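Side-chain contacts in catalase-3 (Neurospora crassa, PDB 4AJ9), which breaks down hydrogen peroxide to oxygen and water with the help of a heme cofactor, and so probably protects cells from its toxic effects: residues I565-A570 with Q575-A580; D586-A591 with S614-D619; I199-R204 with T531-V536. All coordinates share one frame; numbering follows the deposited sequence.

Contact 1 of 3, residues I565-A570 with Q575-A580; sequences IAEYLA and QTYSAA
One face of the Tyr577 ring carries a methyl group of Ile565: CG2 of Ile565 lies 3.6 Å from the ring centroid of Tyr577, only 16° off the ring normal, in a CH-pi contact shifted a little toward the rim. The backbone of Ala566 and Glu567 comes obliquely to the CD2 side of the ring, and beyond the two segments the ring also meets Phe608, while its hydroxyl bonds to the backbone oxygen of Ser538. This is the border of the parallel sheet in the flavodoxin-like C-terminal domain of a long catalase; strand 575-576 is its outermost strand here and pairs with the end of 561-566. Two backbone bonds join them, Ala566 N to Gln575 O at 3.2 Å, approached nearly end-on to the carbonyl, and Tyr577 N to Ala566 O at 2.8 Å. Beta-branched Ile565 suits a strand and uses both branches: with CG1 anti to the carbonyl carbon (chi1 -57°), CG2 is set against the ring while CD1 reaches 3.8 Å to Ala580 CB. A tyrosine fits because its flat ring covers that methyl and its end still finds a polar mate; an alanine here would probably leave CG2 of Ile565 without its aromatic cover and Ser538 O without its phenol donor. On the other sheet face, Thr576 splits its duties. Its CG2 packs 3.8 Å from Leu569 CD2, and its OG1 accepts from Ala579 N at 3.2 Å, an ST motif that suits the turn leaving the strand. Beside it a water ties the segments together, donating to Glu567 O at 2.6 Å and accepting from Ser578 N at 3.0 Å.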
ATOM      1  N   ILE C 565      20.236  44.545 -11.924  1.00  6.92           N
ATOM      2  CA  ILE C 565      19.462  44.144 -13.094  1.00  9.80           C
ATOM      3  C   ILE C 565      19.822  44.992 -14.302  1.00  9.03           C
ATOM      4  O   ILE C 565      19.923  46.209 -14.189  1.00  9.34           O
ATOM      5  CB  ILE C 565      17.962  44.318 -12.823  1.00 11.16           C
ATOM      6  CG1 ILE C 565      17.549  43.506 -11.588  1.00  6.79           C
ATOM      7  CG2 ILE C 565      17.122  43.947 -14.060  1.00 11.31           C
ATOM      8  CD1 ILE C 565      16.150  43.852 -11.086  1.00  7.36           C
ATOM      9  N   ALA C 566      20.009  44.349 -15.456  1.00  9.06           N
ATOM     10  CA  ALA C 566      20.206  45.072 -16.710  1.00 11.56           C
ATOM     11  C   ALA C 566      19.627  44.300 -17.902  1.00 13.69           C
ATOM     12  O   ALA C 566      18.943  43.291 -17.731  1.00  9.14           O
ATOM     13  CB  ALA C 566      21.683  45.377 -16.929  1.00  9.54           C
ATOM     14  N   GLU C 567      19.893  44.791 -19.104  1.00  9.47           N
ATOM     15  CA  GLU C 567      19.296  44.234 -20.310  1.00 11.66           C
ATOM     16  C   GLU C 567      19.783  42.819 -20.568  1.00 14.23           C
ATOM     17  O   GLU C 567      19.019  41.971 -21.024  1.00 11.37           O
ATOM     18  CB  GLU C 567      19.605  45.114 -21.524  1.00 14.47           C
ATOM     19  CG  GLU C 567      19.008  46.510 -21.445  1.00 12.06           C
ATOM     20  CD  GLU C 567      19.956  47.524 -20.834  1.00 17.43           C
ATOM     21  OE1 GLU C 567      20.881  47.124 -20.090  1.00 13.97           O
ATOM     22  OE2 GLU C 567      19.767  48.727 -21.109  1.00 18.49           O
ATOM     23  N   TYR C 568      21.060  42.580 -20.277  1.00  9.75           N
ATOM     24  CA  TYR C 568      21.668  41.259 -20.421  1.00 12.13           C
ATOM     25  C   TYR C 568      22.738  41.075 -19.354  1.00 16.63           C
ATOM     26  O   TYR C 568      23.065  42.014 -18.625  1.00 15.37           O
ATOM     27  CB  TYR C 568      22.256  41.043 -21.830  1.00 10.43           C
ATOM     28  CG  TYR C 568      23.358  42.013 -22.233  1.00 10.68           C
ATOM     29  CD1 TYR C 568      24.682  41.777 -21.895  1.00 11.87           C
ATOM     30  CD2 TYR C 568      23.066  43.155 -22.969  1.00 11.93           C
ATOM     31  CE1 TYR C 568      25.690  42.662 -22.268  1.00 15.04           C
ATOM     32  CE2 TYR C 568      24.060  44.044 -23.341  1.00 14.08           C
ATOM     33  CZ  TYR C 568      25.366  43.792 -22.991  1.00 20.11           C
ATOM     34  OH  TYR C 568      26.347  44.681 -23.372  1.00 21.60           O
ATOM     35  N   LEU C 569      23.296  39.877 -19.262  1.00  9.56           N
ATOM     36  CA  LEU C 569      24.199  39.577 -18.164  1.00 12.53           C
ATOM     37  C   LEU C 569      25.624  40.055 -18.411  1.00 10.89           C
ATOM     38  O   LEU C 569      26.541  39.246 -18.513  1.00 13.24           O
ATOM     39  CB  LEU C 569      24.204  38.079 -17.868  1.00 12.66           C
ATOM     40  CG  LEU C 569      22.864  37.491 -17.427  1.00 13.94           C
ATOM     41  CD1 LEU C 569      23.034  36.015 -17.171  1.00  9.18           C
ATOM     42  CD2 LEU C 569      22.317  38.213 -16.185  1.00  6.23           C
ATOM     43  N   ALA C 570      25.812  41.366 -18.498  1.00 14.85           N
ATOM     44  CA  ALA C 570      27.157  41.919 -18.582  1.00 19.92           C
ATOM     45  C   ALA C 570      27.861  41.660 -17.253  1.00 15.92           C
ATOM     46  O   ALA C 570      27.246  41.152 -16.310  1.00 15.63           O
ATOM     47  CB  ALA C 570      27.103  43.406 -18.877  1.00 12.59           C
ATOM     48  N   GLN C 575      20.846  39.664 -12.882  1.00  9.35           N
ATOM     49  CA  GLN C 575      19.587  39.236 -13.488  1.00 10.88           C
ATOM     50  C   GLN C 575      19.230  40.165 -14.645  1.00  8.88           C
ATOM     51  O   GLN C 575      19.504  41.363 -14.586  1.00 11.52           O
ATOM     52  CB  GLN C 575      18.470  39.268 -12.438  1.00  7.89           C
ATOM     53  CG  GLN C 575      17.231  38.466 -12.774  1.00 13.42           C
ATOM     54  CD  GLN C 575      16.201  38.501 -11.644  1.00 18.21           C
ATOM     55  OE1 GLN C 575      15.906  39.564 -11.095  1.00  8.71           O
ATOM     56  NE2 GLN C 575      15.652  37.337 -11.299  1.00 14.82           N
ATOM     57  N   THR C 576      18.628  39.613 -15.695  1.00  7.71           N
ATOM     58  CA  THR C 576      18.160  40.414 -16.823  1.00 10.26           C
ATOM     59  C   THR C 576      16.794  40.991 -16.515  1.00  9.55           C
ATOM     60  O   THR C 576      16.059  40.455 -15.683  1.00  7.77           O
ATOM     61  CB  THR C 576      18.009  39.570 -18.106  1.00 11.37           C
ATOM     62  OG1 THR C 576      17.019  38.553 -17.887  1.00  7.77           O
ATOM     63  CG2 THR C 576      19.334  38.932 -18.490  1.00  5.71           C
ATOM     64  N   TYR C 577      16.441  42.069 -17.205  1.00  6.16           N
ATOM     65  CA  TYR C 577      15.106  42.639 -17.062  1.00  6.38           C
ATOM     66  C   TYR C 577      14.037  41.611 -17.384  1.00  9.53           C
ATOM     67  O   TYR C 577      12.978  41.599 -16.753  1.00  6.73           O
ATOM     68  CB  TYR C 577      14.932  43.885 -17.931  1.00  7.84           C
ATOM     69  CG  TYR C 577      15.473  45.116 -17.257  1.00  6.98           C
ATOM     70  CD1 TYR C 577      14.846  45.640 -16.129  1.00  6.27           C
ATOM     71  CD2 TYR C 577      16.623  45.741 -17.721  1.00  8.33           C
ATOM     72  CE1 TYR C 577      15.336  46.759 -15.494  1.00 10.03           C
ATOM     73  CE2 TYR C 577      17.128  46.871 -17.090  1.00  8.23           C
ATOM     74  CZ  TYR C 577      16.481  47.378 -15.978  1.00 11.86           C
ATOM     75  OH  TYR C 577      16.977  48.499 -15.338  1.00  8.81           O
ATOM     76  N   SER C 578      14.332  40.740 -18.348  1.00  8.14           N
ATOM     77  CA  SER C 578      13.384  39.710 -18.779  1.00  6.80           C
ATOM     78  C   SER C 578      13.020  38.805 -17.609  1.00  6.42           C
ATOM     79  O   SER C 578      11.851  38.468 -17.407  1.00  7.40           O
ATOM     80  CB  SER C 578      13.978  38.884 -19.935  1.00  9.62           C
ATOM     81  OG  SER C 578      13.072  37.880 -20.376  1.00  8.39           O
ATOM     82  N   ALA C 579      14.026  38.446 -16.819  1.00 10.40           N
ATOM     83  CA  ALA C 579      13.854  37.522 -15.706  1.00 12.30           C
ATOM     84  C   ALA C 579      13.399  38.198 -14.412  1.00 10.39           C
ATOM     85  O   ALA C 579      13.082  37.516 -13.433  1.00 12.23           O
ATOM     86  CB  ALA C 579      15.146  36.754 -15.466  1.00  9.08           C
ATOM     87  N   ALA C 580      13.367  39.527 -14.400  1.00  7.09           N
ATOM     88  CA  ALA C 580      13.122  40.267 -13.157  1.00  8.18           C
ATOM     89  C   ALA C 580      11.667  40.661 -12.937  1.00 11.89           C
ATOM     90  O   ALA C 580      10.902  40.882 -13.883  1.00  9.49           O
ATOM     91  CB  ALA C 580      14.003  41.498 -13.081  1.00  7.53           C
TER
HETATM   92  O   HOH W   1      16.516  41.658 -20.237  1.00  8.11           O

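Contact 2 of 3, residues D586-A591 with S614-D619; sequences DAVVVA and SQILTD
Ser614 O, in the helix against which Val588 and Val590 pack, is gripped twice from the next helical turn: Thr618 N reaches it at 2.9 Å and the hydroxyl Thr618 OG1 at 2.8 Å, from opposite faces of the carbonyl plane. The helix belongs to the beta-alpha-beta unit formed by strand 587-590, helix 612-622 and strand 627-630. On the same side of the helix as Thr618, away from the strand, Gln615 NE2 donates to Asp619 OD1 at 3.0 Å. The other end of that amide, Gln615 OE1, bonds to Gln615 of the second subunit, so a glutamine serves both its own helix and the assembly.

Between strand and helix the contact is made by aliphatic side chains alone: Ile616 and Leu617 against Val588 and Val590. Strand and helix axes approach to 8.9 Å at 134° between their directions, a spacing that branched aliphatic side chains can bridge. Leu617 does most of this. Its CG stands anti to the backbone nitrogen (chi1 -169°), which carries the forked end toward the strand: CD1 of Leu617 meets CG1 of Val588 at 4.0 Å and also lies beside CG2 of Val590, which CD2 of Leu617 touches too, with the side chains of Leu617 and Val590 crossing at about a right angle. Valines suit the strand, being beta-branched and compact. Between them, Val589 points to the other face of the sheet, toward Leu551 and Val661 of the helices there. At the remaining corner of the packing, Val588 CG1 also touches Ile616 CG2 at 4.1 Å.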
ATOM      1  N   ASP C 586      12.364  43.663  -1.789  1.00 10.47           N
ATOM      2  CA  ASP C 586      11.729  44.411  -0.724  1.00  8.71           C
ATOM      3  C   ASP C 586      11.908  45.910  -0.959  1.00  6.33           C
ATOM      4  O   ASP C 586      11.188  46.728  -0.382  1.00 11.01           O
ATOM      5  CB  ASP C 586      12.298  43.978   0.624  1.00  8.96           C
ATOM      6  CG  ASP C 586      12.095  42.502   0.884  1.00 12.93           C
ATOM      7  OD1 ASP C 586      10.922  42.105   1.007  1.00 13.34           O
ATOM      8  OD2 ASP C 586      13.099  41.744   0.975  1.00  9.30           O
ATOM      9  N   ALA C 587      12.856  46.258  -1.824  1.00  8.45           N
ATOM     10  CA  ALA C 587      13.079  47.652  -2.220  1.00  6.77           C
ATOM     11  C   ALA C 587      13.576  47.709  -3.668  1.00 10.75           C
ATOM     12  O   ALA C 587      14.232  46.785  -4.138  1.00 11.80           O
ATOM     13  CB  ALA C 587      14.082  48.323  -1.268  1.00 10.65           C
ATOM     14  N   VAL C 588      13.251  48.785  -4.380  1.00  8.73           N
ATOM     15  CA  VAL C 588      13.672  48.933  -5.772  1.00  7.80           C
ATOM     16  C   VAL C 588      14.401  50.264  -5.970  1.00 11.26           C
ATOM     17  O   VAL C 588      13.867  51.326  -5.660  1.00 11.88           O
ATOM     18  CB  VAL C 588      12.481  48.845  -6.738  1.00 12.47           C
ATOM     19  CG1 VAL C 588      12.938  49.077  -8.172  1.00  9.13           C
ATOM     20  CG2 VAL C 588      11.814  47.491  -6.605  1.00  7.81           C
ATOM     21  N   VAL C 589      15.630  50.204  -6.467  0.50 12.20           N
ATOM     22  CA  VAL C 589      16.417  51.417  -6.649  0.50 10.40           C
ATOM     23  C   VAL C 589      16.955  51.543  -8.070  0.50 12.92           C
ATOM     24  O   VAL C 589      17.612  50.636  -8.580  0.50 14.17           O
ATOM     25  CB  VAL C 589      17.582  51.497  -5.642  0.50 11.71           C
ATOM     26  CG1 VAL C 589      17.050  51.686  -4.231  0.50 11.86           C
ATOM     27  CG2 VAL C 589      18.444  50.250  -5.725  0.50 12.01           C
ATOM     28  N   VAL C 590      16.666  52.673  -8.705  1.00 15.05           N
ATOM     29  CA  VAL C 590      17.161  52.928 -10.048  1.00 11.04           C
ATOM     30  C   VAL C 590      18.556  53.529  -9.935  1.00 14.34           C
ATOM     31  O   VAL C 590      18.745  54.551  -9.273  1.00  7.92           O
ATOM     32  CB  VAL C 590      16.221  53.845 -10.828  1.00 14.35           C
ATOM     33  CG1 VAL C 590      16.578  53.832 -12.313  1.00 13.11           C
ATOM     34  CG2 VAL C 590      14.790  53.385 -10.635  1.00 12.76           C
ATOM     35  N   ALA C 591      19.535  52.866 -10.546  1.00  8.08           N
ATOM     36  CA  ALA C 591      20.912  53.349 -10.527  1.00 14.26           C
ATOM     37  C   ALA C 591      21.060  54.492 -11.517  1.00 16.69           C
ATOM     38  O   ALA C 591      20.400  54.507 -12.553  1.00 14.44           O
ATOM     39  CB  ALA C 591      21.896  52.219 -10.859  1.00 16.13           C
ATOM     40  N   SER C 614       9.897  50.075 -16.301  1.00 12.11           N
ATOM     41  CA  SER C 614       8.817  50.887 -15.746  1.00 12.30           C
ATOM     42  C   SER C 614       7.841  50.079 -14.897  1.00 15.87           C
ATOM     43  O   SER C 614       7.340  50.570 -13.886  1.00  7.71           O
ATOM     44  CB  SER C 614       8.036  51.594 -16.858  1.00 15.37           C
ATOM     45  OG  SER C 614       8.869  52.467 -17.590  1.00 23.19           O
ATOM     46  N   GLN C 615       7.538  48.856 -15.320  1.00  7.50           N
ATOM     47  CA  GLN C 615       6.548  48.054 -14.600  1.00 10.94           C
ATOM     48  C   GLN C 615       7.085  47.681 -13.222  1.00  5.76           C
ATOM     49  O   GLN C 615       6.351  47.692 -12.235  1.00  9.84           O
ATOM     50  CB  GLN C 615       6.185  46.789 -15.386  1.00  9.91           C
ATOM     51  CG  GLN C 615       4.979  46.040 -14.828  1.00  6.67           C
ATOM     52  CD  GLN C 615       3.713  46.865 -14.879  1.00 16.45           C
ATOM     53  OE1 GLN C 615       3.274  47.280 -15.954  1.00 10.78           O
ATOM     54  NE2 GLN C 615       3.107  47.103 -13.713  1.00 14.01           N
ATOM     55  N   ILE C 616       8.371  47.346 -13.173  1.00  6.48           N
ATOM     56  CA  ILE C 616       9.038  47.000 -11.922  1.00  7.49           C
ATOM     57  C   ILE C 616       8.996  48.159 -10.935  1.00 12.22           C
ATOM     58  O   ILE C 616       8.715  47.971  -9.747  1.00  9.57           O
ATOM     59  CB  ILE C 616      10.502  46.577 -12.162  1.00  7.69           C
ATOM     60  CG1 ILE C 616      10.557  45.261 -12.945  1.00 10.14           C
ATOM     61  CG2 ILE C 616      11.238  46.390 -10.827  1.00  9.81           C
ATOM     62  CD1 ILE C 616      11.963  44.813 -13.303  1.00  7.22           C
ATOM     63  N   LEU C 617       9.283  49.365 -11.419  1.00 14.37           N
ATOM     64  CA  LEU C 617       9.294  50.527 -10.533  1.00 12.90           C
ATOM     65  C   LEU C 617       7.875  50.864 -10.106  1.00 11.13           C
ATOM     66  O   LEU C 617       7.639  51.241  -8.959  1.00  9.51           O
ATOM     67  CB  LEU C 617       9.935  51.730 -11.218  1.00 14.06           C
ATOM     68  CG  LEU C 617      10.250  52.922 -10.311  1.00 16.58           C
ATOM     69  CD1 LEU C 617      11.128  52.476  -9.158  1.00  7.96           C
ATOM     70  CD2 LEU C 617      10.924  54.051 -11.102  1.00  7.04           C
ATOM     71  N   THR C 618       6.937  50.725 -11.041  1.00  6.17           N
ATOM     72  CA  THR C 618       5.528  50.970 -10.768  1.00 11.38           C
ATOM     73  C   THR C 618       4.982  49.985  -9.727  1.00 19.75           C
ATOM     74  O   THR C 618       4.327  50.398  -8.762  1.00  8.87           O
ATOM     75  CB  THR C 618       4.681  50.907 -12.067  1.00 10.67           C
ATOM     76  OG1 THR C 618       5.099  51.949 -12.965  1.00 11.85           O
ATOM     77  CG2 THR C 618       3.203  51.068 -11.766  1.00 16.48           C
ATOM     78  N   ASP C 619       5.255  48.695  -9.920  1.00 10.53           N
ATOM     79  CA  ASP C 619       4.802  47.668  -8.980  1.00 10.59           C
ATOM     80  C   ASP C 619       5.382  47.960  -7.604  1.00  7.57           C
ATOM     81  O   ASP C 619       4.664  47.983  -6.615  1.00 11.50           O
ATOM     82  CB  ASP C 619       5.257  46.264  -9.408  1.00  7.75           C
ATOM     83  CG  ASP C 619       4.501  45.720 -10.629  1.00  9.90           C
ATOM     84  OD1 ASP C 619       3.369  46.165 -10.905  1.00  8.36           O
ATOM     85  OD2 ASP C 619       5.052  44.823 -11.312  1.00  7.99           O
TER

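Contact 3 of 3, residues I199-R204 with T531-V536; sequences IPRSYR and TLRVGV
The seam between the catalase core and the C-terminal domain is held here by arginines: the loop 199-204, which precedes strand 208-209 of the core, sends Arg201 and Arg204 to the start of strand 533-537. Arg204 turns the edge of its guanidinium to Thr531. NH2 of Arg204 donates to Thr531 OG1 at 2.9 Å, with the oxygen tilted 23° out of the guanidinium plane, and NH1 of Arg204 adds a weak bond to the same OG1 at 3.1 Å. Threonine suits this spot because its hydroxyl can accept from both nitrogens at once.

Arg201, bent at chi2 (60°), reaches between Leu532 and Arg533. Its NH2 lies 4.0 Å from Leu532 CD2 and 3.8 Å from Arg533 CD, and the two guanidinium planes stand 61° apart. One water joins the arginines, accepting from Arg201 NH2 at 3.1 Å, in the plane of that guanidinium, and from Arg533 NE at 2.9 Å. Such a gathering of positive groups is probably balanced by the carboxylates around it. Long, many-handed arginines suit the place, since one guanidinium can serve several partners. Two of the salt bridges cross the seam, Arg201 to Asp586 and Arg533 to Asp261, while Asp258 of the core holds both Arg201 and Arg204. Asp258 and Asp261 lie on core helix 254-264, and Asp586 on the far side of the seam. The arrangement joins the heme-bearing core to the flavodoxin-like domain that distinguishes long catalases.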
ATOM      1  N   ILE C 199      -0.961  36.381   4.136  1.00  6.45           N
ATOM      2  CA  ILE C 199       0.045  36.626   3.094  1.00  2.56           C
ATOM      3  C   ILE C 199       1.368  37.166   3.645  1.00  7.19           C
ATOM      4  O   ILE C 199       1.805  38.285   3.304  1.00  9.85           O
ATOM      5  CB  ILE C 199      -0.483  37.576   1.992  1.00  4.80           C
ATOM      6  CG1 ILE C 199      -1.132  38.826   2.606  1.00  7.66           C
ATOM      7  CG2 ILE C 199      -1.476  36.865   1.121  1.00  6.23           C
ATOM      8  CD1 ILE C 199      -1.670  39.827   1.545  1.00  7.77           C
ATOM      9  N   PRO C 200       2.028  36.362   4.490  1.00  6.77           N
ATOM     10  CA  PRO C 200       3.288  36.752   5.120  1.00  4.08           C
ATOM     11  C   PRO C 200       4.372  36.944   4.083  1.00  4.93           C
ATOM     12  O   PRO C 200       4.343  36.317   3.011  1.00  5.17           O
ATOM     13  CB  PRO C 200       3.621  35.542   6.010  1.00  7.49           C
ATOM     14  CG  PRO C 200       2.886  34.406   5.389  1.00  9.46           C
ATOM     15  CD  PRO C 200       1.612  35.006   4.888  1.00  5.98           C
ATOM     16  N   ARG C 201       5.321  37.809   4.412  1.00  6.40           N
ATOM     17  CA  ARG C 201       6.489  38.067   3.574  1.00  6.08           C
ATOM     18  C   ARG C 201       7.398  36.843   3.498  1.00  4.79           C
ATOM     19  O   ARG C 201       8.024  36.585   2.463  1.00  6.39           O
ATOM     20  CB  ARG C 201       7.247  39.289   4.113  1.00 11.59           C
ATOM     21  CG  ARG C 201       8.703  39.377   3.691  1.00  5.79           C
ATOM     22  CD  ARG C 201       8.871  39.461   2.166  1.00  9.67           C
ATOM     23  NE  ARG C 201      10.275  39.705   1.862  1.00  9.47           N
ATOM     24  CZ  ARG C 201      11.203  38.754   1.868  1.00  9.45           C
ATOM     25  NH1 ARG C 201      10.866  37.494   2.122  1.00  7.03           N
ATOM     26  NH2 ARG C 201      12.464  39.062   1.611  1.00  5.93           N
ATOM     27  N   SER C 202       7.467  36.075   4.583  1.00  8.69           N
ATOM     28  CA  SER C 202       8.229  34.823   4.576  1.00  4.72           C
ATOM     29  C   SER C 202       7.895  34.003   5.807  1.00  6.60           C
ATOM     30  O   SER C 202       7.224  34.498   6.715  1.00  7.85           O
ATOM     31  CB  SER C 202       9.729  35.098   4.559  1.00  6.41           C
ATOM     32  OG  SER C 202      10.216  35.310   5.876  1.00  8.01           O
ATOM     33  N   TYR C 203       8.364  32.753   5.835  1.00  6.78           N
ATOM     34  CA  TYR C 203       8.204  31.895   7.010  1.00  5.23           C
ATOM     35  C   TYR C 203       8.925  32.544   8.177  1.00  6.48           C
ATOM     36  O   TYR C 203       8.502  32.430   9.329  1.00  5.37           O
ATOM     37  CB  TYR C 203       8.831  30.523   6.772  1.00  3.18           C
ATOM     38  CG  TYR C 203       8.245  29.708   5.629  1.00  3.33           C
ATOM     39  CD1 TYR C 203       6.897  29.779   5.295  1.00  4.65           C
ATOM     40  CD2 TYR C 203       9.052  28.821   4.920  1.00  4.06           C
ATOM     41  CE1 TYR C 203       6.374  28.993   4.237  1.00  2.90           C
ATOM     42  CE2 TYR C 203       8.552  28.058   3.892  1.00  6.54           C
ATOM     43  CZ  TYR C 203       7.216  28.133   3.559  1.00  4.93           C
ATOM     44  OH  TYR C 203       6.763  27.344   2.519  1.00  5.29           O
ATOM     45  N   ARG C 204      10.024  33.226   7.865  1.00  4.97           N
ATOM     46  CA  ARG C 204      10.882  33.833   8.880  1.00  7.64           C
ATOM     47  C   ARG C 204      10.227  35.036   9.549  1.00  9.60           C
ATOM     48  O   ARG C 204      10.638  35.447  10.641  1.00  8.76           O
ATOM     49  CB  ARG C 204      12.226  34.237   8.270  1.00  8.99           C
ATOM     50  CG  ARG C 204      12.999  33.070   7.675  1.00  6.12           C
ATOM     51  CD  ARG C 204      14.294  33.526   7.024  1.00  5.90           C
ATOM     52  NE  ARG C 204      14.063  34.527   5.989  1.00  6.02           N
ATOM     53  CZ  ARG C 204      14.541  35.770   6.015  1.00  6.70           C
ATOM     54  NH1 ARG C 204      15.295  36.182   7.027  1.00 10.65           N
ATOM     55  NH2 ARG C 204      14.266  36.602   5.018  1.00  8.86           N
ATOM     56  N   THR C 531      19.129  40.166   5.276  1.00 11.90           N
ATOM     57  CA  THR C 531      18.532  39.295   4.260  1.00  9.50           C
ATOM     58  C   THR C 531      17.527  39.971   3.331  1.00 11.47           C
ATOM     59  O   THR C 531      17.201  39.412   2.291  1.00  9.27           O
ATOM     60  CB  THR C 531      17.832  38.056   4.854  1.00  8.26           C
ATOM     61  OG1 THR C 531      16.514  38.417   5.304  1.00  8.82           O
ATOM     62  CG2 THR C 531      18.640  37.471   6.002  1.00  9.56           C
ATOM     63  N   LEU C 532      17.009  41.140   3.693  1.00  9.34           N
ATOM     64  CA  LEU C 532      16.029  41.776   2.823  1.00  9.67           C
ATOM     65  C   LEU C 532      16.675  42.108   1.466  1.00 13.03           C
ATOM     66  O   LEU C 532      17.895  42.259   1.360  1.00 11.63           O
ATOM     67  CB  LEU C 532      15.392  43.007   3.469  1.00 11.10           C
ATOM     68  CG  LEU C 532      14.570  42.711   4.729  1.00 15.54           C
ATOM     69  CD1 LEU C 532      13.750  43.921   5.126  1.00 20.63           C
ATOM     70  CD2 LEU C 532      13.671  41.491   4.541  1.00 13.05           C
ATOM     71  N   ARG C 533      15.844  42.214   0.439  1.00  5.60           N
ATOM     72  CA  ARG C 533      16.313  42.163  -0.933  1.00 10.78           C
ATOM     73  C   ARG C 533      16.140  43.498  -1.646  1.00  9.81           C
ATOM     74  O   ARG C 533      15.074  44.112  -1.592  1.00  9.87           O
ATOM     75  CB  ARG C 533      15.562  41.057  -1.691  1.00  9.33           C
ATOM     76  CG  ARG C 533      15.864  39.654  -1.160  1.00 20.21           C
ATOM     77  CD  ARG C 533      14.712  38.669  -1.410  1.00 20.62           C
ATOM     78  NE  ARG C 533      14.998  37.336  -0.872  1.00 24.15           N
ATOM     79  CZ  ARG C 533      15.576  36.353  -1.561  1.00 29.04           C
ATOM     80  NH1 ARG C 533      15.935  36.545  -2.828  1.00 30.19           N
ATOM     81  NH2 ARG C 533      15.796  35.173  -0.982  1.00 19.58           N
ATOM     82  N   VAL C 534      17.190  43.931  -2.330  1.00  5.40           N
ATOM     83  CA  VAL C 534      17.136  45.179  -3.075  1.00  6.61           C
ATOM     84  C   VAL C 534      17.381  44.892  -4.550  1.00  8.08           C
ATOM     85  O   VAL C 534      18.385  44.287  -4.910  1.00 10.29           O
ATOM     86  CB  VAL C 534      18.182  46.172  -2.552  1.00 11.02           C
ATOM     87  CG1 VAL C 534      18.074  47.498  -3.285  1.00  9.60           C
ATOM     88  CG2 VAL C 534      18.005  46.367  -1.055  1.00  9.24           C
ATOM     89  N   GLY C 535      16.440  45.292  -5.394  1.00  8.28           N
ATOM     90  CA  GLY C 535      16.638  45.217  -6.823  1.00  6.78           C
ATOM     91  C   GLY C 535      17.180  46.544  -7.321  1.00  8.34           C
ATOM     92  O   GLY C 535      16.521  47.575  -7.206  1.00 12.50           O
ATOM     93  N   VAL C 536      18.390  46.526  -7.858  1.00 10.68           N
ATOM     94  CA  VAL C 536      18.959  47.734  -8.439  1.00  9.02           C
ATOM     95  C   VAL C 536      18.768  47.706  -9.953  1.00  9.67           C
ATOM     96  O   VAL C 536      19.349  46.865 -10.639  1.00  9.84           O
ATOM     97  CB  VAL C 536      20.443  47.846  -8.116  1.00 11.34           C
ATOM     98  CG1 VAL C 536      21.022  49.107  -8.744  1.00 10.11           C
ATOM     99  CG2 VAL C 536      20.654  47.841  -6.613  1.00 12.86           C
TER
HETATM  100  O   HOH W   2      15.070  37.445   2.012  1.00 14.59           O

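In the fold
All three contacts meet the parallel sheet of the C-terminal domain, in which strand 533-537 lies between 561-566 and 587-590. Contacts 1 and 2, with centres about 13 Å apart, share Ile616, whose CD1 touches Ala580 CB at 3.9 Å. Contact 3 lies about 15 Å from contact 2 and 20 Å from contact 1, centre to centre. Its strand reaches contact 1 through Ile565 N and Val536 O, 2.8 Å apart, a probable hydrogen bond. Asp586 of contact 2 crosses the seam, with OD1 2.6 Å from Arg201 NE, so contact 3 fastens this sheet to the catalase core. All three lie away from the active-site and heme-binding residues.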